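Local coordinates for P450 epoxidase (Sorangium cellulosum, PDB 1Q5D), which belongs to the cytochrome P450 family of haem proteins and holds a haem, with its iron, in a mainly helical fold, at residues V58-F62 against L328-A333; R105-L109 against S237-E243; E151-R156 against D169-R173; A266-L271 against V379-F383. Residues are numbered along the deposited sequence.

Contact 1. Residues V58-F62 against L328-A333; sequences VSAVF and LLIPSA
Residues 58-62 are helical, lie on helix 55-62, and pack on the end region of strand 325-329 and the short helix 330-333. The second segment is extended at Leu328, makes an inverse gamma turn centred on Leu329, which is also the N-cap, and then turns into a helix; Ala333 N bonds to Leu329 O at 3.0 Å. Val58 (chi1 t) sits closest in register, its CA 5.6 Å from that of Leu328. Val58 CG1 meets Leu328 CB and Ile330 CD1, each at 4.0 Å, while Val58 CG2 reaches Ala333 CB at 3.8 Å. One turn on, Val61 CG1 lies 3.9 Å from Leu328 CD1. Phe62 (chi1 -90°, chi2 -70°) receives a CH-pi contact: Leu328 CD2 stands 3.9 Å from its ring centroid, 14° off the normal, with Ile330 CD1 at the ring edge. Phe62 also touches the haem, so this apolar packing borders the cofactor pocket. Strand 304-309 touches Val61, Phe62 and Leu328, strand 49-52 lies against Val58 and Val61, and helix 29-38 covers Leu329 and Pro331.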
loop_
_atom_site.group_PDB
_atom_site.type_symbol
_atom_site.label_atom_id
_atom_site.label_comp_id
_atom_site.label_asym_id
_atom_site.label_seq_id
_atom_site.Cartn_x
_atom_site.Cartn_y
_atom_site.Cartn_z
ATOM N N VAL A 58 9.390 -14.561 8.050
ATOM C CA VAL A 58 8.648 -13.714 7.114
ATOM C C VAL A 58 9.447 -13.464 5.822
ATOM O O VAL A 58 8.954 -13.678 4.706
ATOM C CB VAL A 58 8.288 -12.377 7.777
ATOM C CG1 VAL A 58 7.831 -11.375 6.749
ATOM C CG2 VAL A 58 7.206 -12.587 8.835
ATOM N N SER A 59 10.682 -13.020 5.981
ATOM C CA SER A 59 11.525 -12.747 4.831
ATOM C C SER A 59 11.736 -13.997 3.986
ATOM O O SER A 59 11.696 -13.936 2.763
ATOM C CB SER A 59 12.866 -12.167 5.276
ATOM O OG SER A 59 13.764 -12.147 4.187
ATOM N N ALA A 60 11.940 -15.136 4.638
ATOM C CA ALA A 60 12.182 -16.388 3.918
ATOM C C ALA A 60 11.009 -16.770 3.028
ATOM O O ALA A 60 11.193 -17.148 1.873
ATOM C CB ALA A 60 12.503 -17.511 4.894
ATOM N N VAL A 61 9.796 -16.645 3.564
ATOM C CA VAL A 61 8.589 -17.004 2.828
ATOM C C VAL A 61 8.414 -16.181 1.542
ATOM O O VAL A 61 7.950 -16.697 0.527
ATOM C CB VAL A 61 7.332 -16.894 3.719
ATOM C CG1 VAL A 61 6.064 -16.922 2.885
ATOM C CG2 VAL A 61 7.321 -18.025 4.738
ATOM N N PHE A 62 8.778 -14.908 1.584
ATOM C CA PHE A 62 8.709 -14.072 0.386
ATOM C C PHE A 62 9.403 -14.777 -0.782
ATOM O O PHE A 62 8.946 -14.711 -1.925
ATOM C CB PHE A 62 9.367 -12.707 0.639
ATOM C CG PHE A 62 8.426 -11.649 1.166
ATOM C CD1 PHE A 62 7.440 -11.103 0.358
ATOM C CD2 PHE A 62 8.548 -11.183 2.465
ATOM C CE1 PHE A 62 6.590 -10.119 0.841
ATOM C CE2 PHE A 62 7.699 -10.213 2.959
ATOM C CZ PHE A 62 6.723 -9.675 2.146
ATOM N N LEU A 328 1.901 -13.060 6.699
ATOM C CA LEU A 328 3.210 -12.561 7.089
ATOM C C LEU A 328 2.947 -11.337 7.926
ATOM O O LEU A 328 2.457 -10.348 7.397
ATOM C CB LEU A 328 3.988 -12.166 5.825
ATOM C CG LEU A 328 4.649 -13.307 5.054
ATOM C CD1 LEU A 328 3.792 -14.555 4.955
ATOM C CD2 LEU A 328 5.124 -12.879 3.669
ATOM N N LEU A 329 3.220 -11.403 9.233
ATOM C CA LEU A 329 2.905 -10.297 10.148
ATOM C C LEU A 329 3.931 -9.168 10.057
ATOM O O LEU A 329 4.811 -9.050 10.906
ATOM C CB LEU A 329 2.755 -10.789 11.602
ATOM C CG LEU A 329 2.139 -9.847 12.638
ATOM C CD1 LEU A 329 0.746 -9.300 12.212
ATOM C CD2 LEU A 329 2.047 -10.514 14.038
ATOM N N ILE A 330 3.773 -8.312 9.045
ATOM C CA ILE A 330 4.777 -7.301 8.714
ATOM C C ILE A 330 5.165 -6.330 9.816
ATOM O O ILE A 330 6.349 -6.117 10.031
ATOM C CB ILE A 330 4.393 -6.518 7.422
ATOM C CG1 ILE A 330 4.204 -7.462 6.229
ATOM C CG2 ILE A 330 5.402 -5.422 7.133
ATOM C CD1 ILE A 330 5.372 -8.338 5.906
ATOM N N PRO A 331 4.204 -5.705 10.498
ATOM C CA PRO A 331 4.545 -4.751 11.556
ATOM C C PRO A 331 5.311 -5.420 12.690
ATOM O O PRO A 331 6.047 -4.743 13.390
ATOM C CB PRO A 331 3.180 -4.266 12.064
ATOM C CG PRO A 331 2.246 -4.621 11.000
ATOM C CD PRO A 331 2.748 -5.841 10.318
ATOM N N SER A 332 5.139 -6.726 12.841
ATOM C CA SER A 332 5.851 -7.485 13.861
ATOM C C SER A 332 7.283 -7.800 13.427
ATOM O O SER A 332 8.242 -7.527 14.150
ATOM C CB SER A 332 5.132 -8.799 14.154
ATOM O OG SER A 332 5.875 -9.554 15.120
ATOM N N ALA A 333 7.410 -8.385 12.250
ATOM C CA ALA A 333 8.719 -8.711 11.701
ATOM C C ALA A 333 9.605 -7.458 11.691
ATOM O O ALA A 333 10.818 -7.546 11.879
ATOM C CB ALA A 333 8.556 -9.288 10.279
#

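Contact 2. Residues R105-L109 against S237-E243; sequences RVRKL and SRLSTKE. With HEM (protoporphyrin IX containing Fe), chain B.
A capping box opens helix 241-255 of this P450 fold, and its glutamate also carries the main polar link to helix 100-110. Residues 105-109 are helical; 237-240 are loop, with Leu239 extended (phi/psi -165/129), and the helix starts at Thr241. CA register pairs Arg105 with Arg238 (7.0 Å) and Val106 with Leu239 (6.8 Å). In the box, Glu243 N donates to Ser240 OG at 3.0 Å and Ser240 N to Glu243 OE2 at 2.9 Å. The salt bridge is bidentate: Arg105 NH2 to Glu243 OE1 at 2.7 Å and Arg105 NH1 to Glu243 OE2 at 2.9 Å. Arg105 (chi1 t, chi2 t, chi3 p) also sends NH1 to Arg238 O at 2.8 Å, so one guanidinium grips both loop and helix start; Asp102 provides NH2 with a second charged partner. Apolar contacts complete the interface: Leu109 CD2 meets Leu239 CD2 at 3.6 Å, and Val106 CG2 meets Leu239 CD1 at 4.1 Å. Leu229 of helix 225-234 touches both leucines. Ligand contact comes from Arg107: its NH1 donates to HEM O2D at 2.8 Å with an N-H...O angle of 150°.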
loop_
_atom_site.group_PDB
_atom_site.type_symbol
_atom_site.label_atom_id
_atom_site.label_comp_id
_atom_site.label_asym_id
_atom_site.label_seq_id
_atom_site.Cartn_x
_atom_site.Cartn_y
_atom_site.Cartn_z
ATOM N N ARG A 105 6.247 -11.985 -16.983
ATOM C CA ARG A 105 6.098 -11.334 -18.265
ATOM C C ARG A 105 5.494 -9.943 -18.077
ATOM O O ARG A 105 6.044 -8.943 -18.536
ATOM C CB ARG A 105 5.214 -12.188 -19.174
ATOM C CG ARG A 105 4.836 -11.533 -20.492
ATOM C CD ARG A 105 4.146 -12.483 -21.484
ATOM N NE ARG A 105 3.021 -13.227 -20.905
ATOM C CZ ARG A 105 1.844 -12.695 -20.558
ATOM N NH1 ARG A 105 1.613 -11.395 -20.707
ATOM N NH2 ARG A 105 0.897 -13.468 -20.035
ATOM N N VAL A 106 4.370 -9.888 -17.374
ATOM C CA VAL A 106 3.713 -8.618 -17.107
ATOM C C VAL A 106 4.616 -7.652 -16.344
ATOM O O VAL A 106 4.725 -6.502 -16.728
ATOM C CB VAL A 106 2.381 -8.811 -16.365
ATOM C CG1 VAL A 106 1.673 -7.472 -16.159
ATOM C CG2 VAL A 106 1.484 -9.756 -17.167
ATOM N N ARG A 107 5.268 -8.114 -15.275
ATOM C CA ARG A 107 6.195 -7.254 -14.521
ATOM C C ARG A 107 7.367 -6.754 -15.378
ATOM O O ARG A 107 7.734 -5.583 -15.318
ATOM C CB ARG A 107 6.737 -7.971 -13.280
ATOM C CG ARG A 107 5.719 -8.115 -12.142
ATOM C CD ARG A 107 5.174 -6.797 -11.623
ATOM N NE ARG A 107 6.227 -5.893 -11.142
ATOM C CZ ARG A 107 6.598 -5.781 -9.879
ATOM N NH1 ARG A 107 6.006 -6.535 -8.944
ATOM N NH2 ARG A 107 7.574 -4.922 -9.539
ATOM N N LYS A 108 7.947 -7.646 -16.175
ATOM C CA LYS A 108 9.103 -7.278 -17.003
ATOM C C LYS A 108 8.687 -6.148 -17.943
ATOM O O LYS A 108 9.448 -5.218 -18.214
ATOM C CB LYS A 108 9.623 -8.509 -17.776
ATOM C CG LYS A 108 10.788 -8.236 -18.738
ATOM C CD LYS A 108 11.627 -9.507 -18.976
ATOM C CE LYS A 108 12.860 -9.213 -19.821
ATOM N NZ LYS A 108 13.081 -10.278 -20.847
ATOM N N LEU A 109 7.446 -6.222 -18.408
ATOM C CA LEU A 109 6.877 -5.216 -19.296
ATOM C C LEU A 109 6.663 -3.840 -18.642
ATOM O O LEU A 109 6.965 -2.808 -19.251
ATOM C CB LEU A 109 5.551 -5.741 -19.853
ATOM C CG LEU A 109 4.754 -4.941 -20.877
ATOM C CD1 LEU A 109 5.458 -4.917 -22.228
ATOM C CD2 LEU A 109 3.381 -5.554 -21.014
ATOM N N SER A 237 2.221 -11.592 -28.394
ATOM C CA SER A 237 1.583 -12.070 -27.180
ATOM C C SER A 237 2.424 -11.688 -25.971
ATOM O O SER A 237 3.011 -12.551 -25.321
ATOM C CB SER A 237 1.381 -13.588 -27.236
ATOM O OG SER A 237 1.301 -14.048 -28.579
ATOM N N ARG A 238 2.491 -10.390 -25.689
ATOM C CA ARG A 238 3.224 -9.888 -24.530
ATOM C C ARG A 238 2.280 -9.408 -23.423
ATOM O O ARG A 238 2.689 -9.270 -22.269
ATOM C CB ARG A 238 4.202 -8.774 -24.923
ATOM C CG ARG A 238 4.061 -8.256 -26.354
ATOM C CD ARG A 238 5.257 -7.419 -26.834
ATOM N NE ARG A 238 4.838 -6.207 -27.538
ATOM C CZ ARG A 238 5.398 -5.011 -27.380
ATOM N NH1 ARG A 238 6.414 -4.853 -26.538
ATOM N NH2 ARG A 238 4.943 -3.969 -28.064
ATOM N N LEU A 239 1.018 -9.174 -23.777
ATOM C CA LEU A 239 0.020 -8.719 -22.810
ATOM C C LEU A 239 -1.393 -8.892 -23.367
ATOM O O LEU A 239 -1.677 -8.469 -24.492
ATOM C CB LEU A 239 0.274 -7.250 -22.453
ATOM C CG LEU A 239 -0.507 -6.606 -21.303
ATOM C CD1 LEU A 239 -0.158 -7.259 -19.965
ATOM C CD2 LEU A 239 -0.223 -5.114 -21.272
ATOM N N SER A 240 -2.269 -9.525 -22.592
ATOM C CA SER A 240 -3.671 -9.675 -22.991
ATOM C C SER A 240 -4.512 -8.477 -22.547
ATOM O O SER A 240 -4.122 -7.720 -21.657
ATOM C CB SER A 240 -4.266 -10.958 -22.409
ATOM O OG SER A 240 -4.631 -10.768 -21.043
ATOM N N THR A 241 -5.680 -8.313 -23.165
ATOM C CA THR A 241 -6.584 -7.232 -22.796
ATOM C C THR A 241 -6.966 -7.317 -21.311
ATOM O O THR A 241 -6.961 -6.314 -20.611
ATOM C CB THR A 241 -7.837 -7.248 -23.716
ATOM O OG1 THR A 241 -7.441 -6.897 -25.050
ATOM C CG2 THR A 241 -8.824 -6.136 -23.345
ATOM N N LYS A 242 -7.274 -8.515 -20.829
ATOM C CA LYS A 242 -7.695 -8.671 -19.434
ATOM C C LYS A 242 -6.532 -8.420 -18.470
ATOM O O LYS A 242 -6.723 -7.874 -17.390
ATOM C CB LYS A 242 -8.300 -10.053 -19.190
ATOM C CG LYS A 242 -9.722 -10.218 -19.728
ATOM C CD LYS A 242 -10.056 -11.699 -19.812
ATOM C CE LYS A 242 -11.486 -11.939 -20.268
ATOM N NZ LYS A 242 -11.917 -13.299 -19.855
ATOM N N GLU A 243 -5.331 -8.826 -18.871
ATOM C CA GLU A 243 -4.136 -8.586 -18.067
ATOM C C GLU A 243 -3.905 -7.081 -17.985
ATOM O O GLU A 243 -3.583 -6.541 -16.926
ATOM C CB GLU A 243 -2.909 -9.271 -18.691
ATOM C CG GLU A 243 -2.783 -10.762 -18.406
ATOM C CD GLU A 243 -1.740 -11.433 -19.293
ATOM O OE1 GLU A 243 -1.443 -12.633 -19.088
ATOM O OE2 GLU A 243 -1.209 -10.763 -20.202
HETATM C CHA HEM B . 2.818 -4.798 -4.304
HETATM C CHB HEM B . 3.489 -2.079 -0.382
HETATM C CHC HEM B . 2.728 1.924 -3.034
HETATM C CHD HEM B . 1.486 -0.822 -6.778
HETATM C C1A HEM B . 3.153 -4.401 -3.037
HETATM C C2A HEM B . 3.618 -5.262 -1.975
HETATM C C3A HEM B . 3.786 -4.516 -0.884
HETATM C C4A HEM B . 3.442 -3.155 -1.224
HETATM C CMA HEM B . 4.278 -5.019 0.502
HETATM C CAA HEM B . 3.867 -6.784 -2.106
HETATM C CBA HEM B . 2.671 -7.575 -1.570
HETATM C CGA HEM B . 2.990 -9.060 -1.619
HETATM O O1A HEM B . 2.078 -9.897 -1.338
HETATM O O2A HEM B . 4.154 -9.416 -1.961
HETATM C C1B HEM B . 3.337 -0.786 -0.789
HETATM C C2B HEM B . 3.503 0.348 0.087
HETATM C C3B HEM B . 3.280 1.441 -0.623
HETATM C C4B HEM B . 2.971 1.058 -1.985
HETATM C CMB HEM B . 3.840 0.322 1.603
HETATM C CAB HEM B . 3.384 2.846 -0.004
HETATM C CBB HEM B . 2.801 3.904 -0.558
HETATM C C1C HEM B . 2.365 1.548 -4.292
HETATM C C2C HEM B . 2.112 2.427 -5.413
HETATM C C3C HEM B . 1.766 1.651 -6.444
HETATM C C4C HEM B . 1.808 0.269 -6.004
HETATM C CMC HEM B . 2.241 3.972 -5.349
HETATM C CAC HEM B . 1.378 2.022 -7.887
HETATM C CBC HEM B . 1.602 3.244 -8.362
HETATM C C1D HEM B . 1.668 -2.136 -6.429
HETATM C C2D HEM B . 1.281 -3.234 -7.265
HETATM C C3D HEM B . 1.696 -4.474 -6.509
HETATM C C4D HEM B . 2.272 -3.999 -5.280
HETATM C CMD HEM B . 0.612 -3.154 -8.647
HETATM C CAD HEM B . 1.552 -5.936 -6.965
HETATM C CBD HEM B . 2.961 -6.367 -7.391
HETATM C CGD HEM B . 2.967 -7.809 -7.834
HETATM O O1D HEM B . 2.173 -8.602 -7.267
HETATM O O2D HEM B . 3.751 -8.170 -8.762
HETATM N NA HEM B . 3.054 -3.114 -2.555
HETATM N NB HEM B . 3.013 -0.338 -2.071
HETATM N NC HEM B . 2.159 0.252 -4.690
HETATM N ND HEM B . 2.239 -2.617 -5.263
HETATM FE FE HEM B . 2.774 -1.433 -3.668
HETATM O O HOH W 1 0.692 -1.596 -2.957
#

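Contact 3. Residues E151-R156 against D169-R173; sequences EGIPMR and DEKFR
Helix 169-182 packs its first turn against residues 151-156, loop at first and helical by 154-156, joining consecutive helices of the P450 fold, with helix 195-218 against Phe172 and helix 368-385 against Ile153 and Pro154. Met155 and Arg173 are nearest in register (CA-CA 5.8 Å). Arg156 (chi1 t, chi2 p, chi3 m) forms a bidentate salt bridge: NE to Asp169 OD1 2.7 Å, NH2 to Asp169 OD2 3.0 Å. Further partners are Glu125 for Arg156 NH1, Val164 O for Arg156 NH2 and Ser159 OG for Asp169 OD2. Water 2 donates to Gly152 O (2.9 Å) and weakly to Asp169 OD1 (3.4 Å). Glu151, Glu170 and Arg173 form a salt-bridge network: Arg173 NH2 lies 2.5 Å from Glu170 OE1, donates weakly to Glu170 OE2 (3.0 Å) and pairs by charge alone with Glu151 OE2, 3.6 Å away over the guanidinium face. To one side, Met155 CE packs on Phe172 CB at 3.5 Å. This implies two unequal polar links, directional at Arg156-Asp169, charge-based at Glu151-Arg173, beside a buried methionine.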
loop_
_atom_site.group_PDB
_atom_site.type_symbol
_atom_site.label_atom_id
_atom_site.label_comp_id
_atom_site.label_asym_id
_atom_site.label_seq_id
_atom_site.Cartn_x
_atom_site.Cartn_y
_atom_site.Cartn_z
ATOM N N GLU A 151 -5.064 12.816 1.420
ATOM C CA GLU A 151 -6.108 12.168 0.634
ATOM C C GLU A 151 -6.121 12.635 -0.821
ATOM O O GLU A 151 -6.508 11.892 -1.723
ATOM C CB GLU A 151 -7.456 12.491 1.268
ATOM C CG GLU A 151 -8.621 11.642 0.819
ATOM C CD GLU A 151 -9.840 11.914 1.685
ATOM O OE1 GLU A 151 -9.873 11.405 2.819
ATOM O OE2 GLU A 151 -10.733 12.666 1.240
ATOM N N GLY A 152 -5.711 13.875 -1.057
ATOM C CA GLY A 152 -5.820 14.418 -2.399
ATOM C C GLY A 152 -4.557 14.324 -3.239
ATOM O O GLY A 152 -4.498 14.902 -4.331
ATOM N N ILE A 153 -3.546 13.607 -2.751
ATOM C CA ILE A 153 -2.268 13.547 -3.476
ATOM C C ILE A 153 -2.059 12.302 -4.342
ATOM O O ILE A 153 -1.785 12.408 -5.538
ATOM C CB ILE A 153 -1.073 13.782 -2.510
ATOM C CG1 ILE A 153 -1.158 15.190 -1.914
ATOM C CG2 ILE A 153 0.258 13.586 -3.245
ATOM C CD1 ILE A 153 -0.184 15.441 -0.789
ATOM N N PRO A 154 -2.148 11.113 -3.754
ATOM C CA PRO A 154 -1.843 9.883 -4.497
ATOM C C PRO A 154 -2.596 9.630 -5.799
ATOM O O PRO A 154 -1.987 9.075 -6.711
ATOM C CB PRO A 154 -2.138 8.781 -3.487
ATOM C CG PRO A 154 -1.882 9.457 -2.170
ATOM C CD PRO A 154 -2.463 10.832 -2.341
ATOM N N MET A 155 -3.876 9.984 -5.912
ATOM C CA MET A 155 -4.526 9.695 -7.194
ATOM C C MET A 155 -4.071 10.691 -8.238
ATOM O O MET A 155 -3.940 10.361 -9.420
ATOM C CB MET A 155 -6.056 9.692 -7.101
ATOM C CG MET A 155 -6.730 9.126 -8.349
ATOM S SD MET A 155 -6.344 7.390 -8.663
ATOM C CE MET A 155 -6.051 7.355 -10.399
ATOM N N ARG A 156 -3.827 11.921 -7.811
ATOM C CA ARG A 156 -3.320 12.905 -8.776
ATOM C C ARG A 156 -2.033 12.364 -9.394
ATOM O O ARG A 156 -1.848 12.423 -10.611
ATOM C CB ARG A 156 -3.099 14.276 -8.131
ATOM C CG ARG A 156 -2.445 15.308 -9.082
ATOM C CD ARG A 156 -3.440 16.141 -9.924
ATOM N NE ARG A 156 -4.351 15.329 -10.740
ATOM C CZ ARG A 156 -4.146 15.012 -12.013
ATOM N NH1 ARG A 156 -3.054 15.437 -12.647
ATOM N NH2 ARG A 156 -5.038 14.272 -12.667
ATOM N N ASP A 169 -10.117 12.487 -10.861
ATOM C CA ASP A 169 -9.351 12.038 -9.707
ATOM C C ASP A 169 -10.223 11.440 -8.612
ATOM O O ASP A 169 -9.950 10.347 -8.130
ATOM C CB ASP A 169 -8.519 13.182 -9.152
ATOM C CG ASP A 169 -7.211 13.365 -9.909
ATOM O OD1 ASP A 169 -6.409 14.206 -9.486
ATOM O OD2 ASP A 169 -6.907 12.722 -10.936
ATOM N N GLU A 170 -11.269 12.165 -8.229
ATOM C CA GLU A 170 -12.134 11.745 -7.131
ATOM C C GLU A 170 -12.810 10.417 -7.410
ATOM O O GLU A 170 -12.913 9.576 -6.523
ATOM C CB GLU A 170 -13.174 12.824 -6.812
ATOM C CG GLU A 170 -12.682 13.855 -5.803
ATOM C CD GLU A 170 -12.213 13.215 -4.511
ATOM O OE1 GLU A 170 -12.919 12.311 -4.004
ATOM O OE2 GLU A 170 -11.135 13.610 -4.000
ATOM N N LYS A 171 -13.258 10.224 -8.645
ATOM C CA LYS A 171 -13.902 8.976 -9.026
ATOM C C LYS A 171 -12.923 7.806 -9.043
ATOM O O LYS A 171 -13.264 6.691 -8.631
ATOM C CB LYS A 171 -14.588 9.114 -10.382
ATOM C CG LYS A 171 -15.893 9.907 -10.314
ATOM C CD LYS A 171 -16.781 9.643 -11.528
ATOM C CE LYS A 171 -16.454 10.590 -12.677
ATOM N NZ LYS A 171 -17.599 10.673 -13.657
ATOM N N PHE A 172 -11.705 8.053 -9.514
ATOM C CA PHE A 172 -10.699 6.997 -9.509
ATOM C C PHE A 172 -10.182 6.650 -8.114
ATOM O O PHE A 172 -9.883 5.484 -7.839
ATOM C CB PHE A 172 -9.540 7.327 -10.454
ATOM C CG PHE A 172 -9.795 6.918 -11.869
ATOM C CD1 PHE A 172 -9.565 7.795 -12.910
ATOM C CD2 PHE A 172 -10.267 5.647 -12.160
ATOM C CE1 PHE A 172 -9.805 7.404 -14.215
ATOM C CE2 PHE A 172 -10.498 5.252 -13.463
ATOM C CZ PHE A 172 -10.276 6.134 -14.489
ATOM N N ARG A 173 -10.051 7.652 -7.249
ATOM C CA ARG A 173 -9.644 7.392 -5.878
ATOM C C ARG A 173 -10.686 6.531 -5.181
ATOM O O ARG A 173 -10.346 5.653 -4.390
ATOM C CB ARG A 173 -9.465 8.692 -5.088
ATOM C CG ARG A 173 -9.164 8.431 -3.623
ATOM C CD ARG A 173 -8.675 9.610 -2.828
ATOM N NE ARG A 173 -9.690 10.652 -2.675
ATOM C CZ ARG A 173 -10.863 10.488 -2.084
ATOM N NH1 ARG A 173 -11.217 9.302 -1.591
ATOM N NH2 ARG A 173 -11.696 11.519 -1.988
HETATM O O HOH W 2 -6.416 13.791 -6.157
#

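Contact 4. Residues A266-L271 against V379-F383; sequences AVLNLL and VGTIF
Phe383 pushes its ring among Val267, Leu270 and Leu271, burying more area than any other residue of the pair. With chi1 -82° and chi2 115°, Phe383 places CE1 3.8 Å from Leu270 CD1 and CE2 3.8 Å from Leu271 CD2; Val267 O and Leu271 CD2 lie at the ring edge, the Val267 O 4.0 Å from Phe383 CZ. Both segments are alpha-helical. Their axes approach to 11.0 Å and cross at -47°, and the closest CA atoms are those of Val267 and Val379, at 6.5 Å. At this tighter end Val379 (chi1 t) spreads its methyls: CG2 meets Ala266 CB and CG1 meets Leu270 CD1, each at 3.7 Å. Val267 CG2 faces Ile382 CG2 at 4.2 Å. Thus helix 257-272 joins helix 368-385 within the P450 fold; helix 287-297 touches Ala266 and Val379, and strand 406-412 touches Val267 and Leu271. Every side chain-to-side chain contact is carbon to carbon, the Val267 carbonyl at the ring being backbone, which implies that shape fit and burial, rather than polar pairing, hold the helices together.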
loop_
_atom_site.group_PDB
_atom_site.type_symbol
_atom_site.label_atom_id
_atom_site.label_comp_id
_atom_site.label_asym_id
_atom_site.label_seq_id
_atom_site.Cartn_x
_atom_site.Cartn_y
_atom_site.Cartn_z
ATOM N N ALA A 266 3.903 9.538 8.164
ATOM C CA ALA A 266 5.180 10.263 8.176
ATOM C C ALA A 266 5.056 11.550 8.977
ATOM O O ALA A 266 5.901 11.829 9.838
ATOM C CB ALA A 266 5.682 10.537 6.747
ATOM N N VAL A 267 4.005 12.319 8.706
ATOM C CA VAL A 267 3.745 13.561 9.428
ATOM C C VAL A 267 3.522 13.281 10.909
ATOM O O VAL A 267 4.078 13.967 11.763
ATOM C CB VAL A 267 2.520 14.324 8.847
ATOM C CG1 VAL A 267 2.058 15.414 9.810
ATOM C CG2 VAL A 267 2.847 14.927 7.452
ATOM N N LEU A 268 2.713 12.263 11.209
ATOM C CA LEU A 268 2.452 11.868 12.593
ATOM C C LEU A 268 3.751 11.552 13.333
ATOM O O LEU A 268 3.987 12.042 14.446
ATOM C CB LEU A 268 1.519 10.649 12.641
ATOM C CG LEU A 268 1.274 10.072 14.038
ATOM C CD1 LEU A 268 0.906 11.185 15.033
ATOM C CD2 LEU A 268 0.172 9.012 13.999
ATOM N N ASN A 269 4.585 10.722 12.721
ATOM C CA ASN A 269 5.807 10.283 13.361
ATOM C C ASN A 269 6.848 11.378 13.512
ATOM O O ASN A 269 7.641 11.338 14.440
ATOM C CB ASN A 269 6.392 9.059 12.650
ATOM C CG ASN A 269 5.765 7.771 13.126
ATOM O OD1 ASN A 269 6.118 7.242 14.182
ATOM N ND2 ASN A 269 4.836 7.251 12.345
ATOM N N LEU A 270 6.826 12.364 12.623
ATOM C CA LEU A 270 7.745 13.495 12.730
ATOM C C LEU A 270 7.255 14.505 13.768
ATOM O O LEU A 270 8.060 15.142 14.439
ATOM C CB LEU A 270 7.965 14.163 11.363
ATOM C CG LEU A 270 8.809 13.331 10.402
ATOM C CD1 LEU A 270 8.843 13.937 8.976
ATOM C CD2 LEU A 270 10.229 13.110 10.936
ATOM N N LEU A 271 5.937 14.644 13.914
ATOM C CA LEU A 271 5.383 15.434 15.018
ATOM C C LEU A 271 5.677 14.771 16.366
ATOM O O LEU A 271 5.940 15.463 17.353
ATOM C CB LEU A 271 3.879 15.624 14.861
ATOM C CG LEU A 271 3.412 16.430 13.649
ATOM C CD1 LEU A 271 1.903 16.457 13.587
ATOM C CD2 LEU A 271 3.979 17.851 13.678
ATOM N N VAL A 379 5.618 15.591 2.413
ATOM C CA VAL A 379 6.090 15.744 3.786
ATOM C C VAL A 379 7.167 16.832 3.864
ATOM O O VAL A 379 7.129 17.667 4.767
ATOM C CB VAL A 379 6.640 14.437 4.375
ATOM C CG1 VAL A 379 7.079 14.650 5.847
ATOM C CG2 VAL A 379 5.607 13.292 4.265
ATOM N N GLY A 380 8.103 16.829 2.919
ATOM C CA GLY A 380 9.110 17.882 2.854
ATOM C C GLY A 380 8.461 19.266 2.796
ATOM O O GLY A 380 8.769 20.138 3.609
ATOM N N THR A 381 7.530 19.451 1.863
ATOM C CA THR A 381 6.855 20.743 1.683
ATOM C C THR A 381 6.108 21.235 2.911
ATOM O O THR A 381 6.244 22.407 3.310
ATOM C CB THR A 381 5.864 20.665 0.520
ATOM O OG1 THR A 381 6.569 20.463 -0.711
ATOM C CG2 THR A 381 5.139 22.000 0.330
ATOM N N ILE A 382 5.284 20.366 3.498
ATOM C CA ILE A 382 4.450 20.797 4.614
ATOM C C ILE A 382 5.274 21.301 5.803
ATOM O O ILE A 382 4.924 22.302 6.432
ATOM C CB ILE A 382 3.372 19.722 5.012
ATOM C CG1 ILE A 382 2.296 20.358 5.899
ATOM C CG2 ILE A 382 4.009 18.518 5.676
ATOM C CD1 ILE A 382 1.039 19.504 6.096
ATOM N N PHE A 383 6.381 20.623 6.089
ATOM C CA PHE A 383 7.262 21.013 7.188
ATOM C C PHE A 383 8.169 22.201 6.858
ATOM O O PHE A 383 8.594 22.913 7.763
ATOM C CB PHE A 383 8.108 19.819 7.666
ATOM C CG PHE A 383 7.373 18.911 8.612
ATOM C CD1 PHE A 383 7.086 17.596 8.255
ATOM C CD2 PHE A 383 6.936 19.385 9.847
ATOM C CE1 PHE A 383 6.380 16.762 9.116
ATOM C CE2 PHE A 383 6.247 18.560 10.719
ATOM C CZ PHE A 383 5.968 17.239 10.355
#

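How the contacts relate
The haem is the common reference for contacts 1 and 2, whose centres are 29 Å apart: the side chain of Phe62 in contact 1 lies about 4 Å from it, and Arg107 of contact 2 bonds a propionate. The second ligand, EPB, is about 7 Å from the side chain of Ile330 in contact 1 and about 9 Å from that of Val106 in contact 2. Contacts 3 and 4 stand farther from the haem, at about 9 Å (Met155 side chain) and 10 Å (Ala266 side chain). Their nearest atoms are about 7 Å apart, and helix 368-385 connects them, since Ile153 and Pro154 touch it. Along the chain, contact 3 is nested within contact 2 and both within contact 1, whereas contact 4 crosses contact 1.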